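Local coordinates for UDP-N-acetylglucosamine--peptide N-acetylglucosaminyltransferase stabilizing protein GtfB (Streptococcus gordonii, PDB 5E9T) that serves as the substrate-binding partner of GtfA in the complex that attaches the first GlcNAc to the serine-rich repeat adhesin GspB before its export, at residues Met1-Asn9 against Cys26-Leu37. Numbering follows the deposited sequence.
Sequences MIQLFDYYN and CPTIVIEANGFL
A beta-alpha-beta unit opens the chain: strand 2-5 and strand 28-30, joined through helix 10-21, run side by side in a parallel sheet, as in the Rossmann-like domains of GT-B glycosyltransferases. Their directions differ by 15°, and Gln3, Leu4 and Phe5 pair with Thr28, Ile29 and Val30. The backbone bonds follow the parallel rule, in which one residue serves two on its neighbour: Ile29 N donates to Gln3 O (2.7 Å), while Ile29 O accepts from Phe5 N (2.7 Å). Ile31 N and Glu32 N carry the pairing past the strands by donating to Phe5 O and Asp6 O.

Side chains sort by face. On one, Leu4 CG stands anti to its own N (chi1 -175°), which carries CD1 across to Ile29 CB at 3.5 Å; helix 176-186 packs against this face, with Ile180 on Leu4 and Phe183 on Ile29. On the other, Thr28 CG2 meets the edge of the Phe5 ring, 3.4 Å from CE2, and Thr28 OG1 faces Gln3 OE1, though modelled too close for the bond to be trusted; Gln3 OE1 also bonds His16 of the intervening helix. Cys26 SG lies against Gln3 CG.

Beyond the strands, in the loops at their C-terminal ends, the Tyr8 ring takes Asn34 ND2 at its edge, and Tyr8 CB rests on Leu37 CD2 (3.7 Å). An Asx turn, Phe36 N to Asn34 OD1, shapes the second loop. Glu32 reaches back with an extended chain, and its OE1 is gripped from opposite faces of the carboxylate, by Asn34 ND2 at 3.2 Å and by Tyr8 N at 3.0 Å.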
HETATM    1  N   MSE B   1      -2.689  43.416  35.680  1.00 76.62           N
HETATM    2  CA  MSE B   1      -2.269  42.117  36.165  1.00 75.29           C
HETATM    3  C   MSE B   1      -2.620  41.003  35.179  1.00 70.83           C
HETATM    4  O   MSE B   1      -3.679  41.046  34.560  1.00 72.99           O
HETATM    5  CB  MSE B   1      -2.914  41.864  37.512  1.00 81.81           C
HETATM    6  CG  MSE B   1      -2.096  41.016  38.417  1.00 94.38           C
HETATM    7 SE   MSE B   1      -3.328  40.351  39.741  1.00100.98          SE
HETATM    8  CE  MSE B   1      -2.211  39.232  40.739  1.00 94.76           C
ATOM      9  N   ILE B   2      -1.718  40.033  35.012  1.00 63.49           N
ATOM     10  CA  ILE B   2      -1.956  38.877  34.153  1.00 54.38           C
ATOM     11  C   ILE B   2      -1.336  37.647  34.794  1.00 55.43           C
ATOM     12  O   ILE B   2      -0.320  37.727  35.491  1.00 53.20           O
ATOM     13  CB  ILE B   2      -1.385  39.047  32.723  1.00 47.61           C
ATOM     14  CG1 ILE B   2       0.135  39.232  32.761  1.00 48.33           C
ATOM     15  CG2 ILE B   2      -2.066  40.186  31.975  1.00 48.06           C
ATOM     16  CD1 ILE B   2       0.827  38.782  31.488  1.00 53.00           C
ATOM     17  N   GLN B   3      -1.959  36.497  34.552  1.00 57.77           N
ATOM     18  CA  GLN B   3      -1.331  35.206  34.790  1.00 57.80           C
ATOM     19  C   GLN B   3      -0.988  34.584  33.450  1.00 53.20           C
ATOM     20  O   GLN B   3      -1.851  34.458  32.576  1.00 57.47           O
ATOM     21  CB  GLN B   3      -2.228  34.252  35.574  1.00 61.87           C
ATOM     22  CG  GLN B   3      -2.829  34.814  36.820  1.00 62.96           C
ATOM     23  CD  GLN B   3      -4.180  34.210  37.080  1.00 66.23           C
ATOM     24  OE1 GLN B   3      -4.967  34.019  36.155  1.00 69.76           O
ATOM     25  NE2 GLN B   3      -4.465  33.901  38.335  1.00 71.35           N
ATOM     26  N   LEU B   4       0.268  34.201  33.294  1.00 48.91           N
ATOM     27  CA  LEU B   4       0.762  33.667  32.036  1.00 47.39           C
ATOM     28  C   LEU B   4       1.300  32.270  32.294  1.00 52.29           C
ATOM     29  O   LEU B   4       2.361  32.112  32.902  1.00 57.01           O
ATOM     30  CB  LEU B   4       1.838  34.581  31.485  1.00 39.49           C
ATOM     31  CG  LEU B   4       2.413  34.273  30.126  1.00 34.06           C
ATOM     32  CD1 LEU B   4       1.498  34.771  29.034  1.00 32.87           C
ATOM     33  CD2 LEU B   4       3.652  35.021  30.129  1.00 30.53           C
ATOM     34  N   PHE B   5       0.597  31.256  31.807  1.00 48.75           N
ATOM     35  CA  PHE B   5       0.971  29.877  32.067  1.00 45.39           C
ATOM     36  C   PHE B   5       1.447  29.225  30.778  1.00 48.40           C
ATOM     37  O   PHE B   5       0.799  29.354  29.734  1.00 52.30           O
ATOM     38  CB  PHE B   5      -0.192  29.094  32.676  1.00 46.70           C
ATOM     39  CG  PHE B   5      -0.758  29.720  33.924  1.00 51.32           C
ATOM     40  CD1 PHE B   5      -0.016  29.770  35.094  1.00 54.91           C
ATOM     41  CD2 PHE B   5      -2.041  30.242  33.931  1.00 48.56           C
ATOM     42  CE1 PHE B   5      -0.538  30.343  36.239  1.00 49.97           C
ATOM     43  CE2 PHE B   5      -2.567  30.810  35.076  1.00 47.43           C
ATOM     44  CZ  PHE B   5      -1.815  30.861  36.230  1.00 46.89           C
ATOM     45  N   ASP B   6       2.593  28.546  30.853  1.00 48.78           N
ATOM     46  CA  ASP B   6       3.092  27.796  29.707  1.00 54.69           C
ATOM     47  C   ASP B   6       2.049  26.799  29.220  1.00 55.54           C
ATOM     48  O   ASP B   6       1.570  26.882  28.083  1.00 55.40           O
ATOM     49  CB  ASP B   6       4.398  27.089  30.066  1.00 60.85           C
ATOM     50  CG  ASP B   6       5.583  28.028  30.047  1.00 63.61           C
ATOM     51  OD1 ASP B   6       5.992  28.435  28.938  1.00 67.64           O
ATOM     52  OD2 ASP B   6       6.108  28.355  31.132  1.00 60.06           O
ATOM     53  N   TYR B   7       1.674  25.858  30.075  1.00 53.57           N
ATOM     54  CA  TYR B   7       0.724  24.816  29.731  1.00 46.72           C
ATOM     55  C   TYR B   7      -0.543  24.960  30.554  1.00 48.69           C
ATOM     56  O   TYR B   7      -0.558  25.588  31.615  1.00 53.18           O
ATOM     57  CB  TYR B   7       1.323  23.432  29.970  1.00 46.61           C
ATOM     58  CG  TYR B   7       2.582  23.206  29.191  1.00 54.13           C
ATOM     59  CD1 TYR B   7       2.620  23.452  27.828  1.00 58.77           C
ATOM     60  CD2 TYR B   7       3.739  22.769  29.814  1.00 55.88           C
ATOM     61  CE1 TYR B   7       3.769  23.255  27.104  1.00 59.45           C
ATOM     62  CE2 TYR B   7       4.896  22.570  29.098  1.00 58.78           C
ATOM     63  CZ  TYR B   7       4.905  22.814  27.742  1.00 58.21           C
ATOM     64  OH  TYR B   7       6.055  22.619  27.017  1.00 60.23           O
ATOM     65  N   TYR B   8      -1.619  24.386  30.034  1.00 47.01           N
ATOM     66  CA  TYR B   8      -2.819  24.169  30.819  1.00 44.60           C
ATOM     67  C   TYR B   8      -2.847  22.724  31.296  1.00 43.30           C
ATOM     68  O   TYR B   8      -2.714  21.795  30.493  1.00 42.77           O
ATOM     69  CB  TYR B   8      -4.089  24.477  30.031  1.00 41.67           C
ATOM     70  CG  TYR B   8      -5.307  24.113  30.837  1.00 41.84           C
ATOM     71  CD1 TYR B   8      -5.553  24.728  32.056  1.00 43.16           C
ATOM     72  CD2 TYR B   8      -6.186  23.131  30.409  1.00 43.24           C
ATOM     73  CE1 TYR B   8      -6.648  24.392  32.814  1.00 49.06           C
ATOM     74  CE2 TYR B   8      -7.291  22.788  31.162  1.00 46.72           C
ATOM     75  CZ  TYR B   8      -7.518  23.423  32.365  1.00 48.54           C
ATOM     76  OH  TYR B   8      -8.618  23.086  33.122  1.00 46.33           O
ATOM     77  N   ASN B   9      -3.005  22.551  32.600  1.00 39.43           N
ATOM     78  CA  ASN B   9      -3.144  21.253  33.248  1.00 39.89           C
ATOM     79  C   ASN B   9      -3.700  21.533  34.638  1.00 49.85           C
ATOM     80  O   ASN B   9      -3.987  22.685  34.981  1.00 53.37           O
ATOM     81  CB  ASN B   9      -1.817  20.494  33.288  1.00 40.03           C
ATOM     82  CG  ASN B   9      -0.711  21.296  33.932  1.00 42.36           C
ATOM     83  OD1 ASN B   9      -0.640  21.404  35.154  1.00 49.50           O
ATOM     84  ND2 ASN B   9       0.158  21.872  33.109  1.00 42.23           N
ATOM     85  N   CYS B  26      -7.701  38.425  37.171  1.00 55.33           N
ATOM     86  CA  CYS B  26      -7.023  39.182  36.133  1.00 50.05           C
ATOM     87  C   CYS B  26      -7.322  38.396  34.848  1.00 48.22           C
ATOM     88  O   CYS B  26      -8.056  37.399  34.898  1.00 54.64           O
ATOM     89  CB  CYS B  26      -5.505  39.220  36.385  1.00 52.83           C
ATOM     90  SG  CYS B  26      -4.781  37.630  36.839  1.00 61.18           S
ATOM     91  N   PRO B  27      -6.859  38.839  33.683  1.00 42.05           N
ATOM     92  CA  PRO B  27      -6.873  37.950  32.521  1.00 43.05           C
ATOM     93  C   PRO B  27      -5.772  36.904  32.617  1.00 46.44           C
ATOM     94  O   PRO B  27      -4.699  37.136  33.180  1.00 47.36           O
ATOM     95  CB  PRO B  27      -6.644  38.898  31.339  1.00 42.43           C
ATOM     96  CG  PRO B  27      -5.930  40.050  31.926  1.00 44.68           C
ATOM     97  CD  PRO B  27      -6.494  40.216  33.307  1.00 42.52           C
ATOM     98  N   THR B  28      -6.061  35.732  32.060  1.00 45.87           N
ATOM     99  CA  THR B  28      -5.168  34.585  32.128  1.00 46.68           C
ATOM    100  C   THR B  28      -4.792  34.154  30.718  1.00 47.74           C
ATOM    101  O   THR B  28      -5.666  33.994  29.860  1.00 56.71           O
ATOM    102  CB  THR B  28      -5.828  33.432  32.885  1.00 46.89           C
ATOM    103  OG1 THR B  28      -6.178  33.872  34.203  1.00 53.36           O
ATOM    104  CG2 THR B  28      -4.887  32.250  32.985  1.00 39.33           C
ATOM    105  N   ILE B  29      -3.495  33.968  30.483  1.00 40.19           N
ATOM    106  CA  ILE B  29      -2.972  33.604  29.173  1.00 38.52           C
ATOM    107  C   ILE B  29      -2.247  32.272  29.301  1.00 41.89           C
ATOM    108  O   ILE B  29      -1.322  32.138  30.112  1.00 39.46           O
ATOM    109  CB  ILE B  29      -2.024  34.676  28.613  1.00 34.75           C
ATOM    110  CG1 ILE B  29      -2.495  36.076  29.009  1.00 37.77           C
ATOM    111  CG2 ILE B  29      -1.913  34.555  27.102  1.00 30.90           C
ATOM    112  CD1 ILE B  29      -3.686  36.557  28.234  1.00 34.35           C
ATOM    113  N   VAL B  30      -2.660  31.295  28.503  1.00 40.95           N
ATOM    114  CA  VAL B  30      -1.918  30.052  28.339  1.00 38.48           C
ATOM    115  C   VAL B  30      -1.197  30.117  27.003  1.00 37.69           C
ATOM    116  O   VAL B  30      -1.822  30.368  25.967  1.00 39.80           O
ATOM    117  CB  VAL B  30      -2.842  28.827  28.412  1.00 38.44           C
ATOM    118  CG1 VAL B  30      -2.026  27.573  28.699  1.00 43.53           C
ATOM    119  CG2 VAL B  30      -3.909  29.036  29.471  1.00 39.83           C
ATOM    120  N   ILE B  31       0.121  29.916  27.027  1.00 36.64           N
ATOM    121  CA  ILE B  31       0.899  29.988  25.792  1.00 36.51           C
ATOM    122  C   ILE B  31       0.603  28.787  24.907  1.00 38.17           C
ATOM    123  O   ILE B  31       0.494  28.911  23.682  1.00 41.36           O
ATOM    124  CB  ILE B  31       2.398  30.091  26.114  1.00 33.49           C
ATOM    125  CG1 ILE B  31       2.670  31.329  26.964  1.00 31.24           C
ATOM    126  CG2 ILE B  31       3.216  30.110  24.831  1.00 34.36           C
ATOM    127  CD1 ILE B  31       4.025  31.316  27.612  1.00 35.39           C
ATOM    128  N   GLU B  32       0.459  27.613  25.517  1.00 35.73           N
ATOM    129  CA  GLU B  32       0.183  26.387  24.785  1.00 35.80           C
ATOM    130  C   GLU B  32      -1.056  26.554  23.915  1.00 31.98           C
ATOM    131  O   GLU B  32      -2.001  27.266  24.267  1.00 27.93           O
ATOM    132  CB  GLU B  32       0.007  25.233  25.779  1.00 43.16           C
ATOM    133  CG  GLU B  32      -0.579  23.946  25.223  1.00 52.67           C
ATOM    134  CD  GLU B  32      -1.187  23.078  26.313  1.00 58.56           C
ATOM    135  OE1 GLU B  32      -1.882  23.634  27.190  1.00 65.55           O
ATOM    136  OE2 GLU B  32      -0.969  21.847  26.300  1.00 52.33           O
ATOM    137  N   ALA B  33      -1.057  25.852  22.784  1.00 27.12           N
ATOM    138  CA  ALA B  33      -2.070  25.948  21.742  1.00 35.36           C
ATOM    139  C   ALA B  33      -3.311  25.144  22.082  1.00 39.13           C
ATOM    140  O   ALA B  33      -4.087  24.794  21.182  1.00 41.98           O
ATOM    141  CB  ALA B  33      -1.494  25.506  20.394  1.00 42.65           C
ATOM    142  N   ASN B  34      -3.446  24.792  23.361  1.00 36.63           N
ATOM    143  CA  ASN B  34      -4.513  23.932  23.857  1.00 35.83           C
ATOM    144  C   ASN B  34      -5.882  24.351  23.334  1.00 37.56           C
ATOM    145  O   ASN B  34      -6.274  25.519  23.432  1.00 39.21           O
ATOM    146  CB  ASN B  34      -4.504  23.984  25.385  1.00 31.45           C
ATOM    147  CG  ASN B  34      -5.308  22.874  26.013  1.00 34.22           C
ATOM    148  OD1 ASN B  34      -6.490  22.696  25.715  1.00 28.61           O
ATOM    149  ND2 ASN B  34      -4.670  22.119  26.899  1.00 40.16           N
ATOM    150  N   GLY B  35      -6.613  23.371  22.805  1.00 32.71           N
ATOM    151  CA  GLY B  35      -7.909  23.600  22.207  1.00 32.05           C
ATOM    152  C   GLY B  35      -9.062  23.518  23.184  1.00 36.00           C
ATOM    153  O   GLY B  35     -10.153  24.014  22.887  1.00 41.34           O
ATOM    154  N   PHE B  36      -8.862  22.893  24.340  1.00 33.46           N
ATOM    155  CA  PHE B  36      -9.891  22.898  25.372  1.00 36.86           C
ATOM    156  C   PHE B  36      -9.353  23.748  26.520  1.00 44.77           C
ATOM    157  O   PHE B  36      -8.792  23.229  27.485  1.00 46.45           O
ATOM    158  CB  PHE B  36     -10.193  21.467  25.843  1.00 37.24           C
ATOM    159  CG  PHE B  36     -10.576  20.513  24.740  1.00 31.44           C
ATOM    160  CD1 PHE B  36      -9.646  20.085  23.806  1.00 27.70           C
ATOM    161  CD2 PHE B  36     -11.861  20.002  24.676  1.00 35.48           C
ATOM    162  CE1 PHE B  36     -10.002  19.206  22.804  1.00 29.25           C
ATOM    163  CE2 PHE B  36     -12.222  19.118  23.682  1.00 34.47           C
ATOM    164  CZ  PHE B  36     -11.291  18.720  22.743  1.00 32.41           C
ATOM    165  N   LEU B  37      -9.667  24.971  26.494  1.00 43.50           N
ATOM    166  CA  LEU B  37      -9.346  25.905  27.565  1.00 41.17           C
ATOM    167  C   LEU B  37     -10.605  26.299  28.309  1.00 47.69           C
ATOM    168  O   LEU B  37     -11.673  26.431  27.693  1.00 55.97           O
ATOM    169  CB  LEU B  37      -8.650  27.170  27.068  1.00 34.69           C
ATOM    170  CG  LEU B  37      -7.157  26.998  26.776  1.00 28.42           C
ATOM    171  CD1 LEU B  37      -6.554  28.284  26.240  1.00 26.88           C
ATOM    172  CD2 LEU B  37      -6.388  26.520  28.005  1.00 22.82           C
TER